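PDB 5O8P: L-lysine 6-monooxygenase involved in desferrioxamine biosynthesis from Erwinia amylovora CFBP1430, which probably catalyses the FAD- and NADPH-dependent N-hydroxylation of cadaverine in the biosynthesis of the siderophore desferrioxamine. Local coordinates for residues Y172-L184 and T333-Q345. Numbering follows the deposited sequence.
Sequences YRERFVHSSEYLL and TEGLVMATGYHYQ. With FAD (flavin-adenine dinucleotide), chain C.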
ATOM      1  N   TYR B 172      28.044 -27.366 -21.539  1.00 48.25           N
ATOM      2  CA  TYR B 172      26.805 -27.053 -22.258  1.00 46.41           C
ATOM      3  C   TYR B 172      26.549 -25.549 -22.338  1.00 49.46           C
ATOM      4  O   TYR B 172      25.434 -25.124 -22.627  1.00 53.38           O
ATOM      5  CB  TYR B 172      25.633 -27.784 -21.590  1.00 42.39           C
ATOM      6  CG  TYR B 172      25.951 -29.230 -21.284  1.00 39.44           C
ATOM      7  CD1 TYR B 172      25.755 -30.223 -22.238  1.00 39.50           C
ATOM      8  CD2 TYR B 172      26.490 -29.603 -20.054  1.00 37.98           C
ATOM      9  CE1 TYR B 172      26.063 -31.555 -21.968  1.00 37.86           C
ATOM     10  CE2 TYR B 172      26.808 -30.931 -19.776  1.00 37.37           C
ATOM     11  CZ  TYR B 172      26.592 -31.906 -20.738  1.00 36.73           C
ATOM     12  OH  TYR B 172      26.901 -33.223 -20.472  1.00 33.46           O
ATOM     13  N   ARG B 173      27.595 -24.751 -22.128  1.00 52.31           N
ATOM     14  CA  ARG B 173      27.529 -23.291 -22.273  1.00 54.56           C
ATOM     15  C   ARG B 173      26.809 -22.857 -23.537  1.00 51.89           C
ATOM     16  O   ARG B 173      26.100 -21.857 -23.524  1.00 51.83           O
ATOM     17  CB  ARG B 173      28.928 -22.692 -22.277  1.00 62.42           C
ATOM     18  CG  ARG B 173      29.568 -22.616 -20.890  1.00 68.76           C
ATOM     19  CD  ARG B 173      31.016 -22.146 -20.953  1.00 76.82           C
ATOM     20  NE  ARG B 173      31.368 -21.252 -19.839  1.00 83.81           N
ATOM     21  CZ  ARG B 173      30.964 -19.982 -19.708  1.00 85.24           C
ATOM     22  NH1 ARG B 173      30.167 -19.405 -20.612  1.00 82.70           N
ATOM     23  NH2 ARG B 173      31.357 -19.271 -18.649  1.00 83.95           N
ATOM     24  N   GLU B 174      27.013 -23.608 -24.621  1.00 51.45           N
ATOM     25  CA  GLU B 174      26.368 -23.316 -25.905  1.00 53.47           C
ATOM     26  C   GLU B 174      24.840 -23.446 -25.890  1.00 51.97           C
ATOM     27  O   GLU B 174      24.181 -22.738 -26.627  1.00 52.73           O
ATOM     28  CB  GLU B 174      26.962 -24.180 -27.027  1.00 58.43           C
ATOM     29  CG  GLU B 174      28.448 -23.912 -27.291  1.00 66.87           C
ATOM     30  CD  GLU B 174      28.996 -24.578 -28.574  1.00 77.72           C
ATOM     31  OE1 GLU B 174      28.450 -25.613 -29.041  1.00 78.19           O
ATOM     32  OE2 GLU B 174      30.004 -24.068 -29.127  1.00 77.29           O
ATOM     33  N   ARG B 175      24.285 -24.342 -25.072  1.00 52.87           N
ATOM     34  CA  ARG B 175      22.822 -24.622 -25.068  1.00 51.28           C
ATOM     35  C   ARG B 175      22.004 -23.811 -24.076  1.00 49.32           C
ATOM     36  O   ARG B 175      20.970 -23.252 -24.433  1.00 51.20           O
ATOM     37  CB  ARG B 175      22.552 -26.099 -24.814  1.00 52.66           C
ATOM     38  CG  ARG B 175      22.772 -26.931 -26.049  1.00 55.32           C
ATOM     39  CD  ARG B 175      22.603 -28.401 -25.782  1.00 55.96           C
ATOM     40  NE  ARG B 175      23.569 -29.165 -26.559  1.00 57.26           N
ATOM     41  CZ  ARG B 175      23.521 -29.365 -27.880  1.00 54.50           C
ATOM     42  NH1 ARG B 175      22.529 -28.868 -28.618  1.00 57.00           N
ATOM     43  NH2 ARG B 175      24.475 -30.078 -28.472  1.00 50.80           N
ATOM     44  N   PHE B 176      22.449 -23.755 -22.828  1.00 45.67           N
ATOM     45  CA  PHE B 176      21.741 -22.974 -21.821  1.00 42.47           C
ATOM     46  C   PHE B 176      22.066 -21.488 -21.952  1.00 38.56           C
ATOM     47  O   PHE B 176      22.993 -21.114 -22.638  1.00 35.38           O
ATOM     48  CB  PHE B 176      21.987 -23.519 -20.407  1.00 42.80           C
ATOM     49  CG  PHE B 176      23.339 -23.212 -19.838  1.00 42.01           C
ATOM     50  CD1 PHE B 176      23.620 -21.951 -19.302  1.00 42.20           C
ATOM     51  CD2 PHE B 176      24.306 -24.201 -19.758  1.00 42.48           C
ATOM     52  CE1 PHE B 176      24.857 -21.677 -18.742  1.00 44.83           C
ATOM     53  CE2 PHE B 176      25.539 -23.929 -19.198  1.00 47.24           C
ATOM     54  CZ  PHE B 176      25.819 -22.664 -18.685  1.00 46.57           C
ATOM     55  N   VAL B 177      21.266 -20.659 -21.290  1.00 35.49           N
ATOM     56  CA  VAL B 177      21.389 -19.206 -21.317  1.00 35.94           C
ATOM     57  C   VAL B 177      21.578 -18.701 -19.890  1.00 36.18           C
ATOM     58  O   VAL B 177      20.752 -19.002 -19.038  1.00 37.28           O
ATOM     59  CB  VAL B 177      20.081 -18.597 -21.859  1.00 35.44           C
ATOM     60  CG1 VAL B 177      20.082 -17.077 -21.752  1.00 36.03           C
ATOM     61  CG2 VAL B 177      19.821 -19.032 -23.284  1.00 37.06           C
ATOM     62  N   HIS B 178      22.638 -17.941 -19.630  1.00 36.29           N
ATOM     63  CA  HIS B 178      22.798 -17.277 -18.338  1.00 36.03           C
ATOM     64  C   HIS B 178      21.826 -16.090 -18.277  1.00 38.72           C
ATOM     65  O   HIS B 178      21.431 -15.545 -19.332  1.00 38.77           O
ATOM     66  CB  HIS B 178      24.236 -16.801 -18.162  1.00 34.70           C
ATOM     67  CG  HIS B 178      24.557 -16.332 -16.784  1.00 35.50           C
ATOM     68  ND1 HIS B 178      24.386 -15.025 -16.383  1.00 37.08           N
ATOM     69  CD2 HIS B 178      25.042 -16.992 -15.708  1.00 36.08           C
ATOM     70  CE1 HIS B 178      24.746 -14.899 -15.118  1.00 39.51           C
ATOM     71  NE2 HIS B 178      25.154 -16.077 -14.686  1.00 40.30           N
ATOM     72  N   SER B 179      21.430 -15.692 -17.066  1.00 39.31           N
ATOM     73  CA  SER B 179      20.472 -14.597 -16.928  1.00 40.48           C
ATOM     74  C   SER B 179      20.910 -13.355 -17.708  1.00 42.99           C
ATOM     75  O   SER B 179      20.112 -12.713 -18.374  1.00 46.80           O
ATOM     76  CB  SER B 179      20.277 -14.245 -15.461  1.00 44.05           C
ATOM     77  OG  SER B 179      21.493 -13.809 -14.881  1.00 55.57           O
ATOM     78  N   SER B 180      22.205 -13.043 -17.634  1.00 44.41           N
ATOM     79  CA  SER B 180      22.823 -11.915 -18.351  1.00 41.88           C
ATOM     80  C   SER B 180      22.618 -11.899 -19.866  1.00 44.56           C
ATOM     81  O   SER B 180      22.704 -10.837 -20.473  1.00 49.54           O
ATOM     82  CB  SER B 180      24.317 -11.886 -18.069  1.00 39.93           C
ATOM     83  OG  SER B 180      24.862 -13.173 -18.206  1.00 40.00           O
ATOM     84  N   GLU B 181      22.381 -13.065 -20.472  1.00 47.50           N
ATOM     85  CA  GLU B 181      22.116 -13.163 -21.898  1.00 48.58           C
ATOM     86  C   GLU B 181      20.629 -13.432 -22.198  1.00 44.62           C
ATOM     87  O   GLU B 181      20.285 -13.921 -23.293  1.00 50.32           O
ATOM     88  CB  GLU B 181      22.954 -14.304 -22.458  1.00 58.78           C
ATOM     89  CG  GLU B 181      24.433 -14.294 -22.096  1.00 65.46           C
ATOM     90  CD  GLU B 181      25.124 -15.586 -22.558  1.00 79.25           C
ATOM     91  OE1 GLU B 181      25.285 -15.795 -23.792  1.00 82.30           O
ATOM     92  OE2 GLU B 181      25.486 -16.414 -21.686  1.00 78.08           O
ATOM     93  N   TYR B 182      19.745 -13.154 -21.235  1.00 38.09           N
ATOM     94  CA  TYR B 182      18.347 -13.572 -21.329  1.00 37.04           C
ATOM     95  C   TYR B 182      17.599 -12.865 -22.456  1.00 37.87           C
ATOM     96  O   TYR B 182      17.005 -13.522 -23.302  1.00 41.10           O
ATOM     97  CB  TYR B 182      17.590 -13.359 -20.002  1.00 35.80           C
ATOM     98  CG  TYR B 182      16.082 -13.475 -20.135  1.00 32.92           C
ATOM     99  CD1 TYR B 182      15.486 -14.702 -20.437  1.00 32.79           C
ATOM    100  CD2 TYR B 182      15.259 -12.363 -19.973  1.00 30.03           C
ATOM    101  CE1 TYR B 182      14.110 -14.808 -20.583  1.00 32.73           C
ATOM    102  CE2 TYR B 182      13.874 -12.466 -20.090  1.00 30.03           C
ATOM    103  CZ  TYR B 182      13.302 -13.689 -20.394  1.00 31.35           C
ATOM    104  OH  TYR B 182      11.931 -13.822 -20.535  1.00 30.67           O
ATOM    105  N   LEU B 183      17.612 -11.540 -22.464  1.00 38.75           N
ATOM    106  CA  LEU B 183      16.829 -10.816 -23.462  1.00 39.39           C
ATOM    107  C   LEU B 183      17.188 -11.181 -24.896  1.00 39.55           C
ATOM    108  O   LEU B 183      16.295 -11.247 -25.727  1.00 39.80           O
ATOM    109  CB  LEU B 183      16.898  -9.299 -23.265  1.00 40.61           C
ATOM    110  CG  LEU B 183      15.836  -8.649 -22.354  1.00 41.68           C
ATOM    111  CD1 LEU B 183      15.837  -7.149 -22.630  1.00 43.12           C
ATOM    112  CD2 LEU B 183      14.422  -9.212 -22.515  1.00 38.90           C
ATOM    113  N   LEU B 184      18.456 -11.463 -25.163  1.00 43.47           N
ATOM    114  CA  LEU B 184      18.900 -11.886 -26.509  1.00 46.38           C
ATOM    115  C   LEU B 184      18.351 -13.257 -26.908  1.00 45.11           C
ATOM    116  O   LEU B 184      18.060 -13.487 -28.078  1.00 49.08           O
ATOM    117  CB  LEU B 184      20.429 -11.960 -26.608  1.00 51.00           C
ATOM    118  CG  LEU B 184      21.349 -10.834 -26.110  1.00 60.32           C
ATOM    119  CD1 LEU B 184      22.810 -11.255 -26.307  1.00 60.36           C
ATOM    120  CD2 LEU B 184      21.043  -9.488 -26.768  1.00 58.48           C
ATOM    121  N   THR B 333      14.188 -30.780 -19.288  1.00 40.57           N
ATOM    122  CA  THR B 333      13.837 -29.476 -19.852  1.00 40.60           C
ATOM    123  C   THR B 333      14.571 -29.243 -21.185  1.00 44.10           C
ATOM    124  O   THR B 333      15.694 -29.727 -21.374  1.00 51.54           O
ATOM    125  CB  THR B 333      14.122 -28.337 -18.840  1.00 37.64           C
ATOM    126  OG1 THR B 333      13.474 -27.123 -19.259  1.00 36.37           O
ATOM    127  CG2 THR B 333      15.621 -28.097 -18.656  1.00 36.69           C
ATOM    128  N   GLU B 334      13.932 -28.522 -22.105  1.00 42.00           N
ATOM    129  CA  GLU B 334      14.563 -28.173 -23.372  1.00 42.94           C
ATOM    130  C   GLU B 334      15.382 -26.924 -23.157  1.00 39.89           C
ATOM    131  O   GLU B 334      16.602 -26.938 -23.335  1.00 40.12           O
ATOM    132  CB  GLU B 334      13.531 -27.957 -24.479  1.00 47.48           C
ATOM    133  CG  GLU B 334      12.752 -29.217 -24.823  1.00 52.17           C
ATOM    134  CD  GLU B 334      11.924 -29.097 -26.098  1.00 56.38           C
ATOM    135  OE1 GLU B 334      11.783 -27.970 -26.635  1.00 55.04           O
ATOM    136  OE2 GLU B 334      11.391 -30.140 -26.554  1.00 57.18           O
ATOM    137  N   GLY B 335      14.698 -25.855 -22.756  1.00 40.07           N
ATOM    138  CA  GLY B 335      15.328 -24.567 -22.438  1.00 38.44           C
ATOM    139  C   GLY B 335      15.778 -24.555 -20.999  1.00 35.31           C
ATOM    140  O   GLY B 335      15.120 -25.124 -20.132  1.00 37.46           O
ATOM    141  N   LEU B 336      16.901 -23.903 -20.743  1.00 33.51           N
ATOM    142  CA  LEU B 336      17.470 -23.817 -19.411  1.00 32.15           C
ATOM    143  C   LEU B 336      18.033 -22.418 -19.219  1.00 31.52           C
ATOM    144  O   LEU B 336      18.943 -22.020 -19.919  1.00 29.78           O
ATOM    145  CB  LEU B 336      18.561 -24.865 -19.255  1.00 33.97           C
ATOM    146  CG  LEU B 336      19.331 -24.912 -17.941  1.00 35.73           C
ATOM    147  CD1 LEU B 336      18.373 -25.113 -16.788  1.00 38.32           C
ATOM    148  CD2 LEU B 336      20.356 -26.035 -17.967  1.00 36.03           C
ATOM    149  N   VAL B 337      17.457 -21.658 -18.294  1.00 33.32           N
ATOM    150  CA  VAL B 337      17.977 -20.348 -17.935  1.00 33.95           C
ATOM    151  C   VAL B 337      18.748 -20.511 -16.639  1.00 35.08           C
ATOM    152  O   VAL B 337      18.173 -20.843 -15.616  1.00 37.12           O
ATOM    153  CB  VAL B 337      16.856 -19.319 -17.761  1.00 33.96           C
ATOM    154  CG1 VAL B 337      17.412 -18.011 -17.226  1.00 36.06           C
ATOM    155  CG2 VAL B 337      16.145 -19.087 -19.078  1.00 34.82           C
ATOM    156  N   MET B 338      20.050 -20.279 -16.700  1.00 35.98           N
ATOM    157  CA  MET B 338      20.925 -20.386 -15.543  1.00 35.80           C
ATOM    158  C   MET B 338      21.051 -19.007 -14.861  1.00 35.23           C
ATOM    159  O   MET B 338      21.927 -18.204 -15.186  1.00 33.34           O
ATOM    160  CB  MET B 338      22.275 -20.927 -16.007  1.00 36.44           C
ATOM    161  CG  MET B 338      23.081 -21.588 -14.919  1.00 38.09           C
ATOM    162  SD  MET B 338      22.526 -23.266 -14.591  1.00 41.67           S
ATOM    163  CE  MET B 338      23.138 -24.113 -16.048  1.00 44.37           C
ATOM    164  N   ALA B 339      20.147 -18.729 -13.924  1.00 37.07           N
ATOM    165  CA  ALA B 339      20.135 -17.468 -13.162  1.00 35.69           C
ATOM    166  C   ALA B 339      20.895 -17.645 -11.856  1.00 34.00           C
ATOM    167  O   ALA B 339      20.372 -17.420 -10.767  1.00 36.37           O
ATOM    168  CB  ALA B 339      18.699 -17.024 -12.904  1.00 35.64           C
ATOM    169  N   THR B 340      22.152 -18.033 -11.987  1.00 32.53           N
ATOM    170  CA  THR B 340      22.982 -18.398 -10.857  1.00 33.83           C
ATOM    171  C   THR B 340      23.909 -17.249 -10.419  1.00 34.58           C
ATOM    172  O   THR B 340      24.833 -17.452  -9.614  1.00 30.61           O
ATOM    173  CB  THR B 340      23.791 -19.649 -11.223  1.00 35.16           C
ATOM    174  OG1 THR B 340      24.404 -19.465 -12.510  1.00 33.46           O
ATOM    175  CG2 THR B 340      22.860 -20.862 -11.275  1.00 35.70           C
ATOM    176  N   GLY B 341      23.663 -16.047 -10.947  1.00 35.40           N
ATOM    177  CA  GLY B 341      24.369 -14.858 -10.506  1.00 39.10           C
ATOM    178  C   GLY B 341      25.816 -14.771 -10.957  1.00 41.34           C
ATOM    179  O   GLY B 341      26.192 -15.354 -11.974  1.00 43.87           O
ATOM    180  N   TYR B 342      26.616 -14.050 -10.166  1.00 42.26           N
ATOM    181  CA  TYR B 342      27.960 -13.608 -10.528  1.00 41.05           C
ATOM    182  C   TYR B 342      28.971 -13.961  -9.430  1.00 40.78           C
ATOM    183  O   TYR B 342      28.612 -14.106  -8.277  1.00 38.48           O
ATOM    184  CB  TYR B 342      27.947 -12.089 -10.735  1.00 41.27           C
ATOM    185  CG  TYR B 342      27.112 -11.621 -11.913  1.00 42.46           C
ATOM    186  CD1 TYR B 342      25.721 -11.626 -11.878  1.00 44.31           C
ATOM    187  CD2 TYR B 342      27.729 -11.138 -13.060  1.00 44.06           C
ATOM    188  CE1 TYR B 342      24.974 -11.199 -12.963  1.00 45.18           C
ATOM    189  CE2 TYR B 342      26.992 -10.679 -14.143  1.00 45.85           C
ATOM    190  CZ  TYR B 342      25.612 -10.713 -14.096  1.00 46.92           C
ATOM    191  OH  TYR B 342      24.873 -10.271 -15.180  1.00 46.84           O
ATOM    192  N   HIS B 343      30.238 -14.085  -9.799  1.00 48.13           N
ATOM    193  CA  HIS B 343      31.330 -14.316  -8.841  1.00 55.10           C
ATOM    194  C   HIS B 343      32.480 -13.378  -9.190  1.00 50.43           C
ATOM    195  O   HIS B 343      32.728 -13.155 -10.377  1.00 50.98           O
ATOM    196  CB  HIS B 343      31.753 -15.798  -8.903  1.00 67.24           C
ATOM    197  CG  HIS B 343      33.004 -16.137  -8.151  1.00 78.84           C
ATOM    198  ND1 HIS B 343      33.135 -15.955  -6.787  1.00 80.70           N
ATOM    199  CD2 HIS B 343      34.157 -16.714  -8.568  1.00 80.18           C
ATOM    200  CE1 HIS B 343      34.325 -16.382  -6.403  1.00 85.15           C
ATOM    201  NE2 HIS B 343      34.966 -16.845  -7.464  1.00 90.51           N
ATOM    202  N   TYR B 344      33.134 -12.761  -8.200  1.00 44.99           N
ATOM    203  CA  TYR B 344      34.348 -11.981  -8.481  1.00 45.68           C
ATOM    204  C   TYR B 344      35.553 -12.898  -8.454  1.00 42.22           C
ATOM    205  O   TYR B 344      35.694 -13.706  -7.550  1.00 43.53           O
ATOM    206  CB  TYR B 344      34.562 -10.817  -7.493  1.00 49.77           C
ATOM    207  CG  TYR B 344      35.836  -9.996  -7.772  1.00 48.68           C
ATOM    208  CD1 TYR B 344      37.077 -10.358  -7.226  1.00 47.80           C
ATOM    209  CD2 TYR B 344      35.793  -8.848  -8.578  1.00 49.36           C
ATOM    210  CE1 TYR B 344      38.233  -9.614  -7.485  1.00 47.30           C
ATOM    211  CE2 TYR B 344      36.942  -8.103  -8.846  1.00 51.51           C
ATOM    212  CZ  TYR B 344      38.157  -8.491  -8.303  1.00 47.15           C
ATOM    213  OH  TYR B 344      39.284  -7.747  -8.561  1.00 37.76           O
ATOM    214  N   GLN B 345      36.413 -12.775  -9.454  1.00 42.41           N
ATOM    215  CA  GLN B 345      37.772 -13.299  -9.353  1.00 46.65           C
ATOM    216  C   GLN B 345      38.737 -12.252  -9.913  1.00 42.16           C
ATOM    217  O   GLN B 345      38.414 -11.560 -10.893  1.00 34.13           O
ATOM    218  CB  GLN B 345      37.930 -14.676 -10.018  1.00 53.57           C
ATOM    219  CG  GLN B 345      37.647 -14.723 -11.510  1.00 59.32           C
ATOM    220  CD  GLN B 345      37.612 -16.147 -12.047  1.00 64.97           C
ATOM    221  OE1 GLN B 345      37.055 -17.048 -11.415  1.00 79.17           O
ATOM    222  NE2 GLN B 345      38.198 -16.355 -13.219  1.00 62.77           N
TER
HETATM  223  PA  FAD C 501      30.160  -3.560 -13.689  1.00 81.94           P
HETATM  224  O1A FAD C 501      28.990  -3.382 -14.639  1.00 74.09           O
HETATM  225  O2A FAD C 501      30.696  -4.947 -13.428  1.00 70.04           O
HETATM  226  O5B FAD C 501      31.332  -2.618 -14.277  1.00 89.76           O
HETATM  227  C5B FAD C 501      32.621  -3.116 -14.621  1.00 93.35           C
HETATM  228  C4B FAD C 501      33.195  -2.470 -15.877  1.00 92.51           C
HETATM  229  O4B FAD C 501      34.615  -2.680 -15.909  1.00 91.14           O
HETATM  230  C3B FAD C 501      32.641  -3.084 -17.158  1.00 92.41           C
HETATM  231  O3B FAD C 501      32.255  -2.027 -18.047  1.00 71.22           O
HETATM  232  C2B FAD C 501      33.778  -3.955 -17.691  1.00 93.74           C
HETATM  233  O2B FAD C 501      33.817  -4.062 -19.118  1.00102.75           O
HETATM  234  C1B FAD C 501      35.004  -3.224 -17.179  1.00 89.91           C
HETATM  235  N9A FAD C 501      36.262  -4.017 -17.114  1.00 89.25           N
HETATM  236  C8A FAD C 501      36.478  -5.224 -16.551  1.00 89.69           C
HETATM  237  N7A FAD C 501      37.779  -5.597 -16.709  1.00 85.07           N
HETATM  238  C5A FAD C 501      38.414  -4.614 -17.383  1.00 83.69           C
HETATM  239  C6A FAD C 501      39.787  -4.347 -17.893  1.00 80.99           C
HETATM  240  N6A FAD C 501      40.790  -5.239 -17.706  1.00 86.95           N
HETATM  241  N1A FAD C 501      40.011  -3.177 -18.548  1.00 75.99           N
HETATM  242  C2A FAD C 501      39.032  -2.270 -18.751  1.00 77.16           C
HETATM  243  N3A FAD C 501      37.767  -2.454 -18.324  1.00 71.15           N
HETATM  244  C4A FAD C 501      37.405  -3.577 -17.646  1.00 82.70           C
HETATM  245  N1  FAD C 501      22.352  -3.388  -7.033  1.00100.83           N
HETATM  246  C2  FAD C 501      21.549  -2.448  -6.471  1.00100.06           C
HETATM  247  O2  FAD C 501      21.954  -1.867  -5.440  1.00 91.22           O
HETATM  248  N3  FAD C 501      20.344  -2.121  -6.990  1.00100.91           N
HETATM  249  C4  FAD C 501      19.862  -2.715  -8.097  1.00 95.54           C
HETATM  250  O4  FAD C 501      18.746  -2.401  -8.554  1.00 90.37           O
HETATM  251  C4X FAD C 501      20.680  -3.754  -8.772  1.00 93.34           C
HETATM  252  N5  FAD C 501      20.254  -4.385  -9.888  1.00 83.55           N
HETATM  253  C5X FAD C 501      21.024  -5.331 -10.477  1.00 95.47           C
HETATM  254  C6  FAD C 501      20.532  -5.950 -11.625  1.00103.36           C
HETATM  255  C7  FAD C 501      21.267  -6.930 -12.287  1.00104.55           C
HETATM  256  C7M FAD C 501      20.712  -7.588 -13.526  1.00 95.80           C
HETATM  257  C8  FAD C 501      22.604  -7.319 -11.751  1.00103.41           C
HETATM  258  C8M FAD C 501      23.418  -8.376 -12.447  1.00 98.10           C
HETATM  259  C9  FAD C 501      23.104  -6.708 -10.600  1.00105.69           C
HETATM  260  C9A FAD C 501      22.373  -5.715  -9.921  1.00105.54           C
HETATM  261  N10 FAD C 501      22.847  -5.054  -8.737  1.00112.87           N
HETATM  262  C10 FAD C 501      21.999  -4.072  -8.153  1.00101.91           C
HETATM  263  C1' FAD C 501      24.161  -5.335  -8.098  1.00113.15           C
HETATM  264  C2' FAD C 501      25.271  -4.364  -8.564  1.00109.04           C
HETATM  265  O2' FAD C 501      24.795  -3.003  -8.531  1.00 95.16           O
HETATM  266  C3' FAD C 501      25.829  -4.681  -9.964  1.00102.86           C
HETATM  267  O3' FAD C 501      26.406  -5.996  -9.989  1.00101.10           O
HETATM  268  C4' FAD C 501      26.886  -3.677 -10.441  1.00 97.60           C
HETATM  269  O4' FAD C 501      26.907  -3.651 -11.873  1.00 78.97           O
HETATM  270  C5' FAD C 501      28.288  -4.006  -9.936  1.00 99.50           C
HETATM  271  O5' FAD C 501      29.079  -2.817  -9.950  1.00 99.51           O
HETATM  272  P   FAD C 501      30.412  -2.736 -10.833  1.00 83.70           P
HETATM  273  O1P FAD C 501      30.980  -1.338 -10.695  1.00 76.54           O
HETATM  274  O2P FAD C 501      31.216  -3.924 -10.384  1.00 68.07           O
HETATM  275  O3P FAD C 501      29.688  -2.884 -12.284  1.00 95.50           O
HETATM  276  O   HOH W   1      21.648 -14.613 -12.270  1.00 56.35           O
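CG is anti to the backbone N in H178 and M338 (chi1 -170° and -157°), which bridge on one face of a parallel strand pair; this carries the H178 ring to G341 O. M338 bends at chi2 and chi3, and its CE sits over the centre of the F176 ring, 3.7 Å from the centroid, in a CH-pi contact. The pair is the edge of the five-stranded parallel sheet of the Rossmann-type NADP(H)-binding domain, with 177-178 outermost. V177 N bonds to L336 O, and M338 N to V177 O at 2.8 Å. V177 and V337 point to the other face, where V337 packs on I207 of helix 202-213.

At the C-terminal end of the pair, H178 links the segments as 333-345 runs toward the flavin and 172-184 turns into helix 182-190. M338 O lies over one ring face. NE2 donates to G341 O at 3.0 Å, in the ring plane. ND1 accepts from S180 N and bonds S180 OG. Bonds at both nitrogens fix the ring's rotation. A water joins S179 OG to G341 N. The H178 edge meets the Y342 face, planes at 85°. Y342 belongs to the FAD pocket: its CE1 lies 3.3 Å from the flavin methyl C8M.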